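Local coordinates for BH2602 protein (Bacillus halodurans, PDB 3NWZ), which binds coenzyme A and, as a member of the hotdog-fold thioesterase superfamily, probably hydrolyses acyl-CoA thioesters, at residues H134-V146 against E152-L164. Residues are numbered along the deposited sequence; the frame is centred on the assembly and turned at random.
Sequences HQGKQRIVVEGKV and ETVAMGTGSFFVL
I140 and F161 pair through two backbone hydrogen bonds, I140 N to F161 O and F161 N to I140 O, each 2.8 Å long. Matching pairs follow at V142 with G159 and G144 with G157, zipping strands 139-146 and 153-163 into an antiparallel hairpin. At V146 the ladder ends in a classic beta bulge: V146 O takes a bond of 2.8 Å from V154 N and a weak one from A155 N.

R139 extends from CG to NE and passes S160, whose small hydroxyl OG sits at the guanidinium edge, 3.2 Å from R139 CD. The charged end goes on to E112 of the third subunit, and the residue belongs to the CoA site with H134, K137 and Q138. Farther along this face, K145 lays its aliphatic chain obliquely across selenomethionine M156, with K145 CG 3.6 Å from M156 CG. A bend at chi4 (60°) brings K145 NZ back over M156 CG, and the same NZ forms a salt bridge outside the hairpin, with E143 of the second subunit. With alanine in place of K145, that carboxylate would probably lose its cationic mate and the flank of M156 its aliphatic cover.

On the opposite face, chi1 of 51° sets V142 CG1 between its backbone N and carbonyl carbon, against F161 CE2 at 3.4 Å. Glycine suits position 159 because a side chain there would crowd F161 CE2; instead G159 O meets the ring edge in plane. Branched V146, with CB 4.4 Å from A155 CB, also suits this apolar side.

I140, V142, V146 and F161 all pack on helix 83-100, the hotdog's central sausage, while T158 and M156 meet the second subunit. Strands 125-135 and 108-117 flank the hairpin within the curved sheet.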
ATOM      1  N   HIS A 134       0.742  11.520  11.101  1.00 40.82           N
ATOM      2  CA  HIS A 134      -0.522  12.007  11.618  1.00 46.36           C
ATOM      3  C   HIS A 134      -0.836  11.280  12.918  1.00 44.38           C
ATOM      4  O   HIS A 134      -0.540  10.082  13.059  1.00 52.98           O
ATOM      5  CB  HIS A 134      -1.648  11.752  10.612  1.00 60.31           C
ATOM      6  CG  HIS A 134      -2.988  12.216  11.088  1.00 74.69           C
ATOM      7  ND1 HIS A 134      -3.230  13.520  11.468  1.00 79.44           N
ATOM      8  CD2 HIS A 134      -4.159  11.556  11.244  1.00 80.00           C
ATOM      9  CE1 HIS A 134      -4.493  13.642  11.836  1.00 81.16           C
ATOM     10  NE2 HIS A 134      -5.078  12.464  11.711  1.00 80.64           N
ATOM     11  N   GLN A 135      -1.441  12.007  13.857  1.00 27.78           N
ATOM     12  CA  GLN A 135      -1.805  11.438  15.149  1.00 49.95           C
ATOM     13  C   GLN A 135      -3.250  11.736  15.542  1.00 50.38           C
ATOM     14  O   GLN A 135      -3.512  12.714  16.249  1.00 55.93           O
ATOM     15  CB  GLN A 135      -0.865  11.965  16.239  1.00 59.11           C
ATOM     16  CG  GLN A 135      -0.940  11.192  17.546  1.00 57.65           C
ATOM     17  CD  GLN A 135       0.202  11.534  18.490  1.00 72.14           C
ATOM     18  OE1 GLN A 135       1.349  11.696  18.067  1.00 79.21           O
ATOM     19  NE2 GLN A 135      -0.104  11.625  19.781  1.00 68.98           N
ATOM     20  N   GLY A 136      -4.180  10.908  15.063  1.00 29.96           N
ATOM     21  CA  GLY A 136      -5.576  11.086  15.431  1.00 39.26           C
ATOM     22  C   GLY A 136      -5.828  10.300  16.711  1.00 47.46           C
ATOM     23  O   GLY A 136      -4.905   9.689  17.275  1.00 38.55           O
ATOM     24  N   LYS A 137      -7.058  10.322  17.210  1.00 53.09           N
ATOM     25  CA  LYS A 137      -7.358   9.550  18.407  1.00 60.97           C
ATOM     26  C   LYS A 137      -8.020   8.266  17.941  1.00 64.35           C
ATOM     27  O   LYS A 137      -8.312   7.366  18.722  1.00 75.68           O
ATOM     28  CB  LYS A 137      -8.287  10.320  19.343  1.00 64.33           C
ATOM     29  CG  LYS A 137      -7.573  11.322  20.233  1.00 68.21           C
ATOM     30  CD  LYS A 137      -8.359  11.555  21.516  1.00 73.04           C
ATOM     31  CE  LYS A 137      -8.161  10.421  22.523  1.00 75.40           C
ATOM     32  NZ  LYS A 137      -6.866  10.537  23.263  1.00 73.74           N
ATOM     33  N   GLN A 138      -8.223   8.207  16.631  1.00 65.70           N
ATOM     34  CA  GLN A 138      -8.850   7.089  15.944  1.00 72.18           C
ATOM     35  C   GLN A 138      -7.782   6.104  15.410  1.00 65.98           C
ATOM     36  O   GLN A 138      -7.750   4.911  15.747  1.00 54.66           O
ATOM     37  CB  GLN A 138      -9.660   7.664  14.777  1.00 69.08           C
ATOM     38  CG  GLN A 138      -8.775   8.483  13.814  1.00 62.29           C
ATOM     39  CD  GLN A 138      -9.280   9.884  13.522  1.00 64.06           C
ATOM     40  OE1 GLN A 138      -9.430  10.727  14.417  1.00 57.02           O
ATOM     41  NE2 GLN A 138      -9.533  10.144  12.252  1.00 59.77           N
ATOM     42  N   ARG A 139      -6.901   6.631  14.573  1.00 59.85           N
ATOM     43  CA  ARG A 139      -5.853   5.841  13.960  1.00 48.79           C
ATOM     44  C   ARG A 139      -4.620   6.716  13.872  1.00 38.53           C
ATOM     45  O   ARG A 139      -4.726   7.953  13.855  1.00 35.26           O
ATOM     46  CB  ARG A 139      -6.277   5.421  12.553  1.00 40.58           C
ATOM     47  CG  ARG A 139      -5.995   6.463  11.472  1.00 44.07           C
ATOM     48  CD  ARG A 139      -6.346   5.896  10.105  1.00 64.05           C
ATOM     49  NE  ARG A 139      -5.676   6.562   8.990  1.00 66.95           N
ATOM     50  CZ  ARG A 139      -6.156   7.617   8.344  1.00 66.97           C
ATOM     51  NH1 ARG A 139      -7.316   8.149   8.696  1.00 65.04           N
ATOM     52  NH2 ARG A 139      -5.481   8.125   7.325  1.00 75.60           N
ATOM     53  N   ILE A 140      -3.455   6.074  13.812  1.00 35.96           N
ATOM     54  CA  ILE A 140      -2.199   6.805  13.715  1.00 29.51           C
ATOM     55  C   ILE A 140      -1.475   6.397  12.461  1.00 31.01           C
ATOM     56  O   ILE A 140      -1.129   5.240  12.289  1.00 36.55           O
ATOM     57  CB  ILE A 140      -1.272   6.556  14.932  1.00 26.03           C
ATOM     58  CG1 ILE A 140      -1.812   7.275  16.170  1.00 37.31           C
ATOM     59  CG2 ILE A 140       0.125   7.072  14.634  1.00 14.62           C
ATOM     60  CD1 ILE A 140      -1.013   7.005  17.413  1.00 46.71           C
ATOM     61  N   VAL A 141      -1.264   7.374  11.583  1.00 26.83           N
ATOM     62  CA  VAL A 141      -0.577   7.166  10.327  1.00 33.64           C
ATOM     63  C   VAL A 141       0.892   7.489  10.562  1.00 38.46           C
ATOM     64  O   VAL A 141       1.227   8.555  11.084  1.00 40.41           O
ATOM     65  CB  VAL A 141      -1.168   8.085   9.264  1.00 36.76           C
ATOM     66  CG1 VAL A 141      -0.402   7.949   7.948  1.00 41.57           C
ATOM     67  CG2 VAL A 141      -2.652   7.745   9.083  1.00 30.42           C
ATOM     68  N   VAL A 142       1.755   6.547  10.187  1.00 31.49           N
ATOM     69  CA  VAL A 142       3.188   6.679  10.361  1.00 32.98           C
ATOM     70  C   VAL A 142       3.862   6.316   9.044  1.00 46.53           C
ATOM     71  O   VAL A 142       3.231   5.745   8.165  1.00 48.67           O
ATOM     72  CB  VAL A 142       3.697   5.741  11.494  1.00 33.91           C
ATOM     73  CG1 VAL A 142       3.192   4.321  11.262  1.00 40.05           C
ATOM     74  CG2 VAL A 142       5.229   5.741  11.542  1.00 30.72           C
ATOM     75  N   GLU A 143       5.142   6.660   8.911  1.00 45.76           N
ATOM     76  CA  GLU A 143       5.888   6.390   7.693  1.00 32.32           C
ATOM     77  C   GLU A 143       7.298   5.976   8.060  1.00 36.16           C
ATOM     78  O   GLU A 143       7.805   6.379   9.100  1.00 39.79           O
ATOM     79  CB  GLU A 143       5.946   7.650   6.828  1.00 26.07           C
ATOM     80  CG  GLU A 143       6.998   8.674   7.300  1.00 37.14           C
ATOM     81  CD  GLU A 143       6.976   9.953   6.490  1.00 52.77           C
ATOM     82  OE1 GLU A 143       7.209   9.893   5.259  1.00 67.09           O
ATOM     83  OE2 GLU A 143       6.721  11.019   7.089  1.00 60.61           O
ATOM     84  N   GLY A 144       7.941   5.188   7.207  1.00 29.78           N
ATOM     85  CA  GLY A 144       9.299   4.762   7.512  1.00 24.68           C
ATOM     86  C   GLY A 144      10.164   4.322   6.337  1.00 26.72           C
ATOM     87  O   GLY A 144       9.690   4.156   5.224  1.00 28.93           O
ATOM     88  N   LYS A 145      11.450   4.135   6.599  1.00 33.83           N
ATOM     89  CA  LYS A 145      12.402   3.707   5.591  1.00 33.95           C
ATOM     90  C   LYS A 145      13.378   2.718   6.197  1.00 39.36           C
ATOM     91  O   LYS A 145      13.651   2.740   7.407  1.00 32.35           O
ATOM     92  CB  LYS A 145      13.184   4.897   5.035  1.00 37.98           C
ATOM     93  CG  LYS A 145      12.444   5.658   3.959  1.00 42.34           C
ATOM     94  CD  LYS A 145      13.286   6.805   3.415  1.00 45.19           C
ATOM     95  CE  LYS A 145      12.556   7.533   2.299  1.00 52.37           C
ATOM     96  NZ  LYS A 145      11.264   8.102   2.786  1.00 61.70           N
ATOM     97  N   VAL A 146      13.885   1.834   5.348  1.00 22.50           N
ATOM     98  CA  VAL A 146      14.851   0.838   5.764  1.00 22.91           C
ATOM     99  C   VAL A 146      16.143   1.137   4.992  1.00 31.72           C
ATOM    100  O   VAL A 146      16.113   1.335   3.782  1.00 39.58           O
ATOM    101  CB  VAL A 146      14.347  -0.602   5.443  1.00 30.05           C
ATOM    102  CG1 VAL A 146      15.359  -1.617   5.902  1.00 31.64           C
ATOM    103  CG2 VAL A 146      13.017  -0.856   6.124  1.00 29.93           C
ATOM    104  N   GLU A 152      22.087   3.254   1.900  1.00 39.60           N
ATOM    105  CA  GLU A 152      21.263   2.956   0.732  1.00 44.62           C
ATOM    106  C   GLU A 152      19.879   2.574   1.216  1.00 43.56           C
ATOM    107  O   GLU A 152      19.750   1.894   2.225  1.00 50.55           O
ATOM    108  CB  GLU A 152      21.864   1.805  -0.059  1.00 47.09           C
ATOM    109  CG  GLU A 152      23.038   2.207  -0.932  1.00 63.67           C
ATOM    110  CD  GLU A 152      24.213   1.258  -0.791  1.00 84.30           C
ATOM    111  OE1 GLU A 152      25.195   1.417  -1.549  1.00 89.86           O
ATOM    112  OE2 GLU A 152      24.158   0.358   0.083  1.00 88.39           O
ATOM    113  N   THR A 153      18.848   3.013   0.505  1.00 39.72           N
ATOM    114  CA  THR A 153      17.471   2.712   0.896  1.00 43.02           C
ATOM    115  C   THR A 153      16.995   1.344   0.390  1.00 37.99           C
ATOM    116  O   THR A 153      16.736   1.165  -0.801  1.00 43.25           O
ATOM    117  CB  THR A 153      16.476   3.804   0.389  1.00 50.20           C
ATOM    118  OG1 THR A 153      16.755   5.064   1.026  1.00 49.91           O
ATOM    119  CG2 THR A 153      15.032   3.394   0.698  1.00 48.49           C
ATOM    120  N   VAL A 154      16.887   0.385   1.308  1.00 35.40           N
ATOM    121  CA  VAL A 154      16.428  -0.958   0.989  1.00 28.50           C
ATOM    122  C   VAL A 154      14.941  -0.923   0.673  1.00 38.65           C
ATOM    123  O   VAL A 154      14.480  -1.563  -0.276  1.00 38.82           O
ATOM    124  CB  VAL A 154      16.658  -1.917   2.178  1.00 34.58           C
ATOM    125  CG1 VAL A 154      16.050  -3.299   1.884  1.00 32.15           C
ATOM    126  CG2 VAL A 154      18.139  -2.022   2.466  1.00 35.60           C
ATOM    127  N   ALA A 155      14.186  -0.174   1.464  1.00 35.06           N
ATOM    128  CA  ALA A 155      12.757  -0.078   1.223  1.00 27.59           C
ATOM    129  C   ALA A 155      12.123   1.125   1.877  1.00 29.03           C
ATOM    130  O   ALA A 155      12.649   1.699   2.824  1.00 42.98           O
ATOM    131  CB  ALA A 155      12.064  -1.334   1.699  1.00 31.52           C
HETATM  132  N   MSE A 156      10.957   1.490   1.362  1.00 25.64           N
HETATM  133  CA  MSE A 156      10.200   2.627   1.871  1.00 26.27           C
HETATM  134  C   MSE A 156       8.742   2.146   1.993  1.00 33.67           C
HETATM  135  O   MSE A 156       8.313   1.295   1.207  1.00 33.10           O
HETATM  136  CB  MSE A 156      10.349   3.765   0.864  1.00 54.07           C
HETATM  137  CG  MSE A 156      10.004   5.133   1.363  1.00 67.49           C
HETATM  138 SE   MSE A 156       8.211   5.619   0.921  1.00 76.18          SE
HETATM  139  CE  MSE A 156       7.677   6.194   2.707  1.00 39.14           C
ATOM    140  N   GLY A 157       8.007   2.651   2.989  1.00 29.14           N
ATOM    141  CA  GLY A 157       6.616   2.272   3.172  1.00 37.78           C
ATOM    142  C   GLY A 157       5.828   3.084   4.206  1.00 34.88           C
ATOM    143  O   GLY A 157       6.395   3.864   4.963  1.00 36.42           O
ATOM    144  N   THR A 158       4.508   2.908   4.233  1.00 37.76           N
ATOM    145  CA  THR A 158       3.662   3.606   5.196  1.00 34.24           C
ATOM    146  C   THR A 158       2.829   2.579   5.969  1.00 29.59           C
ATOM    147  O   THR A 158       2.668   1.434   5.544  1.00 40.39           O
ATOM    148  CB  THR A 158       2.699   4.638   4.497  1.00 21.74           C
ATOM    149  OG1 THR A 158       1.832   3.947   3.585  1.00 24.35           O
ATOM    150  CG2 THR A 158       3.516   5.696   3.679  1.00 17.37           C
ATOM    151  N   GLY A 159       2.317   2.990   7.122  1.00 17.13           N
ATOM    152  CA  GLY A 159       1.505   2.101   7.932  1.00 28.15           C
ATOM    153  C   GLY A 159       0.503   2.830   8.806  1.00 35.26           C
ATOM    154  O   GLY A 159       0.842   3.780   9.503  1.00 44.90           O
ATOM    155  N   SER A 160      -0.750   2.395   8.755  1.00 21.13           N
ATOM    156  CA  SER A 160      -1.796   2.996   9.584  1.00 30.31           C
ATOM    157  C   SER A 160      -2.041   2.058  10.767  1.00 38.76           C
ATOM    158  O   SER A 160      -2.111   0.843  10.582  1.00 37.46           O
ATOM    159  CB  SER A 160      -3.077   3.185   8.774  1.00 30.86           C
ATOM    160  OG  SER A 160      -4.113   3.696   9.588  1.00 42.70           O
ATOM    161  N   PHE A 161      -2.152   2.624  11.974  1.00 40.00           N
ATOM    162  CA  PHE A 161      -2.351   1.841  13.195  1.00 36.02           C
ATOM    163  C   PHE A 161      -3.625   2.185  13.940  1.00 46.71           C
ATOM    164  O   PHE A 161      -3.985   3.354  14.094  1.00 55.95           O
ATOM    165  CB  PHE A 161      -1.174   2.028  14.147  1.00 34.65           C
ATOM    166  CG  PHE A 161       0.108   1.432  13.650  1.00 33.24           C
ATOM    167  CD1 PHE A 161       0.769   0.466  14.393  1.00 27.06           C
ATOM    168  CD2 PHE A 161       0.655   1.834  12.435  1.00 39.31           C
ATOM    169  CE1 PHE A 161       1.952  -0.086  13.932  1.00 43.14           C
ATOM    170  CE2 PHE A 161       1.844   1.280  11.963  1.00 35.98           C
ATOM    171  CZ  PHE A 161       2.493   0.324  12.707  1.00 33.02           C
ATOM    172  N   PHE A 162      -4.295   1.152  14.424  1.00 43.72           N
ATOM    173  CA  PHE A 162      -5.531   1.338  15.151  1.00 46.94           C
ATOM    174  C   PHE A 162      -5.242   1.462  16.640  1.00 46.99           C
ATOM    175  O   PHE A 162      -4.523   0.640  17.226  1.00 45.87           O
ATOM    176  CB  PHE A 162      -6.483   0.172  14.895  1.00 52.87           C
ATOM    177  CG  PHE A 162      -7.913   0.532  15.090  1.00 67.75           C
ATOM    178  CD1 PHE A 162      -8.610   1.205  14.092  1.00 68.39           C
ATOM    179  CD2 PHE A 162      -8.548   0.283  16.303  1.00 73.93           C
ATOM    180  CE1 PHE A 162      -9.918   1.629  14.304  1.00 74.62           C
ATOM    181  CE2 PHE A 162      -9.857   0.703  16.527  1.00 71.20           C
ATOM    182  CZ  PHE A 162     -10.541   1.378  15.527  1.00 71.10           C
ATOM    183  N   VAL A 163      -5.810   2.508  17.234  1.00 51.61           N
ATOM    184  CA  VAL A 163      -5.649   2.820  18.647  1.00 59.41           C
ATOM    185  C   VAL A 163      -6.618   2.045  19.541  1.00 66.01           C
ATOM    186  O   VAL A 163      -7.803   1.919  19.221  1.00 59.59           O
ATOM    187  CB  VAL A 163      -5.875   4.325  18.889  1.00 66.16           C
ATOM    188  CG1 VAL A 163      -5.671   4.657  20.358  1.00 65.35           C
ATOM    189  CG2 VAL A 163      -4.946   5.133  18.011  1.00 72.47           C
ATOM    190  N   LEU A 164      -6.107   1.548  20.666  1.00 75.77           N
ATOM    191  CA  LEU A 164      -6.918   0.796  21.627  1.00 78.44           C
ATOM    192  C   LEU A 164      -7.070   1.560  22.949  1.00 84.69           C
ATOM    193  O   LEU A 164      -8.140   1.570  23.564  1.00 90.86           O
ATOM    194  CB  LEU A 164      -6.281  -0.569  21.906  1.00 65.94           C
ATOM    195  CG  LEU A 164      -5.944  -1.445  20.697  1.00 55.56           C
ATOM    196  CD1 LEU A 164      -5.420  -2.776  21.189  1.00 50.75           C
ATOM    197  CD2 LEU A 164      -7.165  -1.650  19.830  1.00 51.92           C
TER